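Local coordinates for protein EDTA monooxygenase (EDTA-degrading bacterium BNC1, PDB 5DQP) that probably acts as an FMN-dependent monooxygenase of the luciferase-like family, oxidising EDTA with molecular oxygen, at residues P87-I92 with R411-S416; V156-W161 with S224-I229; V338-D343 with A352-L357. One frame throughout, in Å; residues are numbered along the deposited sequence.

Contact 1 of 3, residues P87-I92 with R411-S416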
# COMPACT_ATOMS: atom_id res chain seq x y z
N PRO A 87 -4.17 14.88 7.63
CA PRO A 87 -4.27 14.40 9.01
C PRO A 87 -5.71 14.07 9.41
O PRO A 87 -6.66 14.29 8.67
CB PRO A 87 -3.74 15.58 9.83
CG PRO A 87 -4.10 16.78 9.00
CD PRO A 87 -3.96 16.34 7.56
N ASP A 88 -5.84 13.46 10.60
CA ASP A 88 -7.11 13.29 11.31
C ASP A 88 -7.99 12.18 10.74
O ASP A 88 -8.37 11.26 11.46
CB ASP A 88 -7.90 14.60 11.30
CG ASP A 88 -7.22 15.70 12.10
OD1 ASP A 88 -6.65 15.43 13.18
OD2 ASP A 88 -7.26 16.86 11.63
N ILE A 89 -8.37 12.28 9.48
CA ILE A 89 -9.42 11.39 8.99
C ILE A 89 -8.90 9.97 8.91
O ILE A 89 -7.76 9.72 8.49
CB ILE A 89 -9.92 11.88 7.63
CG1 ILE A 89 -11.10 11.00 7.20
CG2 ILE A 89 -8.77 11.93 6.65
CD1 ILE A 89 -12.01 11.69 6.29
N GLY A 90 -9.73 9.03 9.34
CA GLY A 90 -9.39 7.63 9.20
C GLY A 90 -9.54 7.14 7.77
O GLY A 90 -10.01 7.84 6.87
N GLY A 91 -9.14 5.89 7.57
CA GLY A 91 -9.27 5.27 6.28
C GLY A 91 -9.53 3.79 6.45
O GLY A 91 -9.01 3.17 7.38
N ILE A 92 -10.35 3.22 5.58
CA ILE A 92 -10.68 1.81 5.60
C ILE A 92 -10.36 1.27 4.22
O ILE A 92 -10.90 1.78 3.23
CB ILE A 92 -12.16 1.58 5.94
CG1 ILE A 92 -12.48 2.13 7.35
CG2 ILE A 92 -12.55 0.10 5.76
CD1 ILE A 92 -13.99 2.39 7.61
N ARG A 411 -18.41 18.24 15.81
CA ARG A 411 -17.76 19.34 15.11
C ARG A 411 -16.24 19.26 15.15
O ARG A 411 -15.58 20.05 14.46
CB ARG A 411 -18.18 20.69 15.70
CG ARG A 411 -19.65 20.99 15.55
CD ARG A 411 -20.01 22.33 16.20
NE ARG A 411 -21.45 22.58 16.16
CZ ARG A 411 -22.10 23.13 15.13
NH1 ARG A 411 -21.44 23.50 14.04
NH2 ARG A 411 -23.42 23.31 15.20
N SER A 412 -15.67 18.34 15.92
CA SER A 412 -14.22 18.30 16.10
C SER A 412 -13.74 16.86 16.06
O SER A 412 -14.49 15.92 16.32
CB SER A 412 -13.80 18.94 17.43
OG SER A 412 -14.07 20.33 17.42
N TYR A 413 -12.45 16.70 15.73
CA TYR A 413 -11.77 15.43 15.96
C TYR A 413 -11.21 15.44 17.38
O TYR A 413 -10.22 16.13 17.65
CB TYR A 413 -10.67 15.20 14.94
CG TYR A 413 -11.17 14.84 13.55
CD1 TYR A 413 -11.91 13.67 13.32
CD2 TYR A 413 -10.90 15.67 12.49
CE1 TYR A 413 -12.36 13.35 12.02
CE2 TYR A 413 -11.37 15.37 11.21
CZ TYR A 413 -12.08 14.22 10.98
OH TYR A 413 -12.48 13.98 9.68
N THR A 414 -11.81 14.66 18.28
CA THR A 414 -11.36 14.60 19.67
C THR A 414 -10.57 13.33 20.00
O THR A 414 -10.04 13.22 21.11
CB THR A 414 -12.55 14.75 20.60
OG1 THR A 414 -13.57 13.84 20.19
CG2 THR A 414 -13.13 16.18 20.50
N GLU A 415 -10.47 12.39 19.06
CA GLU A 415 -9.61 11.23 19.17
C GLU A 415 -8.73 11.22 17.94
O GLU A 415 -9.15 11.62 16.85
CB GLU A 415 -10.39 9.93 19.25
CG GLU A 415 -11.42 9.82 20.37
CD GLU A 415 -12.64 10.72 20.15
OE1 GLU A 415 -13.00 11.45 21.10
OE2 GLU A 415 -13.25 10.70 19.05
N SER A 416 -7.50 10.77 18.10
CA SER A 416 -6.62 10.74 16.94
C SER A 416 -6.48 9.35 16.33
O SER A 416 -5.87 9.22 15.27
CB SER A 416 -5.24 11.30 17.31
OG SER A 416 -4.55 10.45 18.19
O HOH W 1 -7.14 13.43 15.30
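D88 and Y413 make most of this contact by packing. The CB of D88 sits over one face of the Y413 ring, 3.4 Å from CD2. D88 CG comes next, 3.7 Å from the same Y413 CD2, and the carboxylate plane is tilted 26° from the ring. I89 lies at the far end of the tyrosine, its CB 3.9 Å from Y413 OH. Y413 CG is anti to its own carbonyl carbon (chi1 -73°), which brings one ring face against D88 and the hydroxyl end up to I89.

Polar links frame this packing. A water joins the segments, giving one hydrogen bond to D88 OD1 (3.0 Å) and another to E415 O (3.1 Å). D88 OD2 forms a salt bridge with R46 of helix 35-47. The hydroxyl of Y413 hydrogen-bonds to I50 O. With an alanine in place of Y413, I50 O would probably lose this partner and a gap would open beside D88.

The backbone of 87-89 is itself tightly turned: I89 N bonds to P87 O at 2.8 Å, closing a classic gamma turn at D88. The turn leads into strand 90-96. The arrangement is that of a TIM-barrel-type fold at the N-terminal ends of its strands, where a helix-to-strand loop is met by the chain that follows helix 390-405.

Contact 2 of 3, residues V156-W161 with S224-I229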
# COMPACT_ATOMS: atom_id res chain seq x y z
N VAL A 156 -4.77 -15.91 11.75
CA VAL A 156 -3.35 -15.69 11.54
C VAL A 156 -3.05 -14.22 11.72
O VAL A 156 -2.17 -13.84 12.49
CB VAL A 156 -2.91 -16.19 10.16
CG1 VAL A 156 -1.47 -15.78 9.92
CG2 VAL A 156 -3.07 -17.71 10.06
N VAL A 157 -3.82 -13.36 11.05
CA VAL A 157 -3.52 -11.94 11.08
C VAL A 157 -3.59 -11.39 12.50
O VAL A 157 -2.69 -10.68 12.95
CB VAL A 157 -4.45 -11.19 10.11
CG1 VAL A 157 -4.32 -9.66 10.29
CG2 VAL A 157 -4.11 -11.60 8.71
N HIS A 158 -4.67 -11.70 13.24
CA HIS A 158 -4.74 -11.21 14.62
C HIS A 158 -3.58 -11.74 15.45
O HIS A 158 -2.98 -11.01 16.25
CB HIS A 158 -6.08 -11.56 15.26
CG HIS A 158 -7.14 -10.54 15.00
ND1 HIS A 158 -7.19 -9.33 15.67
CD2 HIS A 158 -8.17 -10.51 14.12
CE1 HIS A 158 -8.21 -8.62 15.23
NE2 HIS A 158 -8.82 -9.31 14.29
N GLY A 159 -3.23 -13.02 15.26
CA GLY A 159 -2.06 -13.57 15.92
C GLY A 159 -0.78 -12.81 15.59
O GLY A 159 0.02 -12.53 16.48
N LEU A 160 -0.60 -12.44 14.32
CA LEU A 160 0.58 -11.67 13.93
C LEU A 160 0.58 -10.29 14.56
O LEU A 160 1.62 -9.81 15.03
CB LEU A 160 0.66 -11.56 12.40
CG LEU A 160 1.05 -12.89 11.76
CD1 LEU A 160 0.97 -12.84 10.24
CD2 LEU A 160 2.48 -13.26 12.22
N TRP A 161 -0.55 -9.59 14.52
CA TRP A 161 -0.61 -8.28 15.13
C TRP A 161 -0.17 -8.32 16.60
O TRP A 161 0.49 -7.39 17.08
CB TRP A 161 -2.01 -7.69 14.99
CG TRP A 161 -2.28 -7.21 13.60
CD1 TRP A 161 -1.35 -6.86 12.64
CD2 TRP A 161 -3.56 -7.07 12.98
NE1 TRP A 161 -1.99 -6.48 11.47
CE2 TRP A 161 -3.34 -6.62 11.65
CE3 TRP A 161 -4.87 -7.28 13.42
CZ2 TRP A 161 -4.39 -6.36 10.78
CZ3 TRP A 161 -5.90 -7.04 12.54
CH2 TRP A 161 -5.65 -6.57 11.24
N SER A 224 -19.38 -11.82 13.26
CA SER A 224 -19.59 -11.94 14.70
C SER A 224 -18.28 -12.23 15.42
O SER A 224 -18.13 -11.87 16.60
CB SER A 224 -20.63 -13.04 15.00
OG SER A 224 -20.10 -14.34 14.78
N ARG A 225 -17.31 -12.83 14.72
CA ARG A 225 -16.01 -13.21 15.29
C ARG A 225 -14.96 -12.11 15.14
O ARG A 225 -14.17 -11.88 16.06
CB ARG A 225 -15.49 -14.50 14.63
CG ARG A 225 -16.40 -15.72 14.84
CD ARG A 225 -15.88 -17.02 14.20
NE ARG A 225 -14.46 -17.22 14.49
CZ ARG A 225 -13.98 -17.65 15.66
NH1 ARG A 225 -14.81 -17.94 16.66
NH2 ARG A 225 -12.67 -17.79 15.83
N PHE A 226 -14.95 -11.41 14.01
CA PHE A 226 -13.88 -10.49 13.67
C PHE A 226 -14.33 -9.09 13.25
O PHE A 226 -13.50 -8.18 13.27
CB PHE A 226 -13.02 -11.07 12.54
CG PHE A 226 -12.33 -12.33 12.93
CD1 PHE A 226 -11.26 -12.30 13.80
CD2 PHE A 226 -12.77 -13.55 12.44
CE1 PHE A 226 -10.62 -13.47 14.18
CE2 PHE A 226 -12.14 -14.73 12.82
CZ PHE A 226 -11.07 -14.68 13.69
N GLY A 227 -15.58 -8.89 12.85
CA GLY A 227 -15.99 -7.60 12.32
C GLY A 227 -16.30 -6.63 13.44
O GLY A 227 -17.03 -6.95 14.38
N GLU A 228 -15.72 -5.44 13.36
CA GLU A 228 -16.05 -4.38 14.30
C GLU A 228 -16.94 -3.34 13.67
O GLU A 228 -17.73 -2.69 14.36
CB GLU A 228 -14.77 -3.72 14.81
CG GLU A 228 -13.78 -4.78 15.20
CD GLU A 228 -12.47 -4.23 15.72
OE1 GLU A 228 -11.46 -4.27 14.98
OE2 GLU A 228 -12.47 -3.76 16.88
N ILE A 229 -16.81 -3.18 12.36
CA ILE A 229 -17.76 -2.42 11.56
C ILE A 229 -18.33 -3.35 10.50
O ILE A 229 -17.59 -4.11 9.85
CB ILE A 229 -17.12 -1.20 10.88
CG1 ILE A 229 -16.29 -0.39 11.87
CG2 ILE A 229 -18.22 -0.35 10.25
CD1 ILE A 229 -15.57 0.79 11.20
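The backbones of H158 and F226 stay well apart, 9.2 Å between their CA atoms, so two side chains have to bridge the space between helix 143-161 and the end of helix 217-226. Both helices belong to the outer layer of a TIM-barrel-type fold. Helix 217-226 is the helix of a beta-alpha-beta crossover between parallel strands 210-213 and 229-233. G227 is the first residue to leave helical geometry, and the chain then turns inward to strand 229-233.

The bridge is an aromatic pair. The H158 and F226 rings are nearly parallel, with 20° between their planes. The offset is large, with centroids 5.6 Å apart, so little of one ring lies over the other. With chi1 at -63°, the F226 ring stands beside its backbone N and reaches toward H158. F226 also packs on E151, L154 and E155 of helix 143-161.

W161, one turn on from H158, packs against the imidazole. Its CZ3 lies over one face of the H158 ring, near the rim, while H158 CE1 meets the indole at its edge. V157 CG1 lies over one face of that indole, toward its rim. H158 also touches V210 and L429.

The E228 carboxylate is held by V210 N and by a salt bridge to R419. Its OE1 is 5.7 Å from H158 NE2, too far for a bond, and any effect of its charge on the imidazole is probably weak. Between the two rings the closest approach is H158 CD2 to F226 CD1, at 3.6 Å, with F226 CE1 at 3.8 Å from the same CD2.

Contact 3 of 3, residues V338-D343 with A352-L357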
# COMPACT_ATOMS: atom_id res chain seq x y z
N VAL A 338 -40.50 -4.98 -1.28
CA VAL A 338 -41.86 -4.90 -0.76
C VAL A 338 -41.87 -4.24 0.61
O VAL A 338 -42.68 -3.34 0.88
CB VAL A 338 -42.52 -6.29 -0.72
CG1 VAL A 338 -43.81 -6.21 0.03
CG2 VAL A 338 -42.78 -6.76 -2.13
N ASP A 339 -40.94 -4.64 1.48
CA ASP A 339 -40.85 -4.06 2.82
C ASP A 339 -40.58 -2.56 2.75
O ASP A 339 -41.19 -1.78 3.49
CB ASP A 339 -39.75 -4.79 3.60
CG ASP A 339 -39.78 -4.46 5.09
OD1 ASP A 339 -40.79 -3.88 5.56
OD2 ASP A 339 -38.79 -4.81 5.80
N VAL A 340 -39.67 -2.14 1.87
CA VAL A 340 -39.41 -0.71 1.69
C VAL A 340 -40.67 0.02 1.25
O VAL A 340 -41.03 1.06 1.81
CB VAL A 340 -38.27 -0.49 0.67
CG1 VAL A 340 -38.15 1.00 0.36
CG2 VAL A 340 -36.96 -1.00 1.24
N ALA A 341 -41.37 -0.52 0.24
CA ALA A 341 -42.53 0.19 -0.28
C ALA A 341 -43.61 0.34 0.79
O ALA A 341 -44.24 1.40 0.89
CB ALA A 341 -43.08 -0.52 -1.51
N LEU A 342 -43.84 -0.71 1.58
CA LEU A 342 -44.88 -0.63 2.60
C LEU A 342 -44.45 0.23 3.77
O LEU A 342 -45.23 1.07 4.25
CB LEU A 342 -45.27 -2.03 3.07
CG LEU A 342 -45.92 -2.87 1.98
CD1 LEU A 342 -46.17 -4.25 2.53
CD2 LEU A 342 -47.23 -2.23 1.45
N ASP A 343 -43.21 0.05 4.26
CA ASP A 343 -42.77 0.81 5.42
C ASP A 343 -42.78 2.31 5.15
O ASP A 343 -43.09 3.10 6.05
CB ASP A 343 -41.36 0.43 5.87
CG ASP A 343 -40.91 1.23 7.13
OD1 ASP A 343 -41.66 1.21 8.14
OD2 ASP A 343 -39.85 1.91 7.13
N ALA A 352 -38.92 2.74 -7.45
CA ALA A 352 -37.90 2.54 -8.48
C ALA A 352 -36.64 3.34 -8.22
O ALA A 352 -35.52 2.89 -8.51
CB ALA A 352 -38.45 2.91 -9.86
N LEU A 353 -36.80 4.57 -7.73
CA LEU A 353 -35.68 5.45 -7.43
C LEU A 353 -35.06 5.11 -6.08
O LEU A 353 -33.84 4.95 -5.97
CB LEU A 353 -36.17 6.91 -7.46
CG LEU A 353 -35.10 8.00 -7.33
CD1 LEU A 353 -34.16 7.92 -8.52
CD2 LEU A 353 -35.73 9.39 -7.22
N ARG A 354 -35.91 4.94 -5.05
CA ARG A 354 -35.45 4.71 -3.68
C ARG A 354 -34.56 3.49 -3.56
O ARG A 354 -33.68 3.44 -2.68
CB ARG A 354 -36.68 4.58 -2.78
CG ARG A 354 -36.48 3.83 -1.48
CD ARG A 354 -35.60 4.58 -0.48
NE ARG A 354 -35.63 3.94 0.83
CZ ARG A 354 -34.80 2.96 1.20
NH1 ARG A 354 -33.86 2.54 0.34
NH2 ARG A 354 -34.89 2.41 2.40
N MET A 355 -34.75 2.48 -4.42
CA MET A 355 -33.92 1.29 -4.36
C MET A 355 -32.52 1.55 -4.91
O MET A 355 -31.56 0.90 -4.49
CB MET A 355 -34.58 0.13 -5.12
CG MET A 355 -35.89 -0.37 -4.51
SD MET A 355 -35.77 -0.66 -2.73
CE MET A 355 -34.77 -2.14 -2.64
N ARG A 356 -32.39 2.52 -5.81
CA ARG A 356 -31.11 2.89 -6.39
C ARG A 356 -30.37 3.95 -5.56
O ARG A 356 -29.18 3.81 -5.28
CB ARG A 356 -31.33 3.39 -7.82
CG ARG A 356 -32.16 2.43 -8.69
CD ARG A 356 -32.54 3.10 -10.02
NE ARG A 356 -31.45 3.08 -10.99
CZ ARG A 356 -31.31 2.16 -11.94
NH1 ARG A 356 -32.20 1.18 -12.09
NH2 ARG A 356 -30.27 2.22 -12.76
N LEU A 357 -31.07 5.02 -5.14
CA LEU A 357 -30.40 6.10 -4.42
C LEU A 357 -31.39 6.83 -3.52
O LEU A 357 -32.59 6.55 -3.51
CB LEU A 357 -29.72 7.05 -5.41
CG LEU A 357 -30.54 7.53 -6.60
CD1 LEU A 357 -31.62 8.46 -6.13
CD2 LEU A 357 -29.68 8.23 -7.67
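V340 meets R354 and M355 with its two methyl groups. V340 CG1 lies against the arginine chain, 3.8 Å from R354 CG. V340 CG1 also sits over one face of the R354 guanidinium, toward its rim, 4.0 Å from R354 CZ. The other methyl, V340 CG2, is 4.2 Å from M355 SD, an apolar contact. With CG beside its backbone N and a bend at chi2, M355 brings its sulfur up to the valine.

The arginine has polar partners outside the two segments. CG is anti to the backbone N (chi1 156°) and the chain then bends at chi2 (69°), so that CG and the guanidinium both come up against V340 CG1, the side chains crossing at a slant. NE makes a salt bridge with E344 on helix 331-344, NH1 bonds to L234 O and NH2 to G235 O. Together these bonds probably keep the guanidinium from turning. W372 and R368 of helix 362-374 also touch the R354 side chain.

The contact joins two consecutive helices, 331-344 and 348-354. They lie in the long helical connection between parallel strands 262-271 and 358-360 of the barrel, and R354 ties this connection to the loop after strand 229-233.

In the fold
From the N terminus, the chain first reaches segment 87-92, whose partner 411-416 comes more than 300 residues later. Contact 1 therefore closes a very long loop, joining the start of strand 90-96 to the chain after helix 390-405. Contacts 2 and 3 are both nested inside it, in series. Contact 2 ties helix 143-161 to helix 217-226 and closes before contact 3 opens. Contact 3 is the shortest loop, between neighbouring helices. Contacts 1 and 2 meet through strands 90-96 and 229-233, where I92 CD1 is 4.2 Å from I229 CD1. Contact 3 lies across the chain's centre from both, its nearest atoms about 20 Å and 19 Å from contacts 1 and 2.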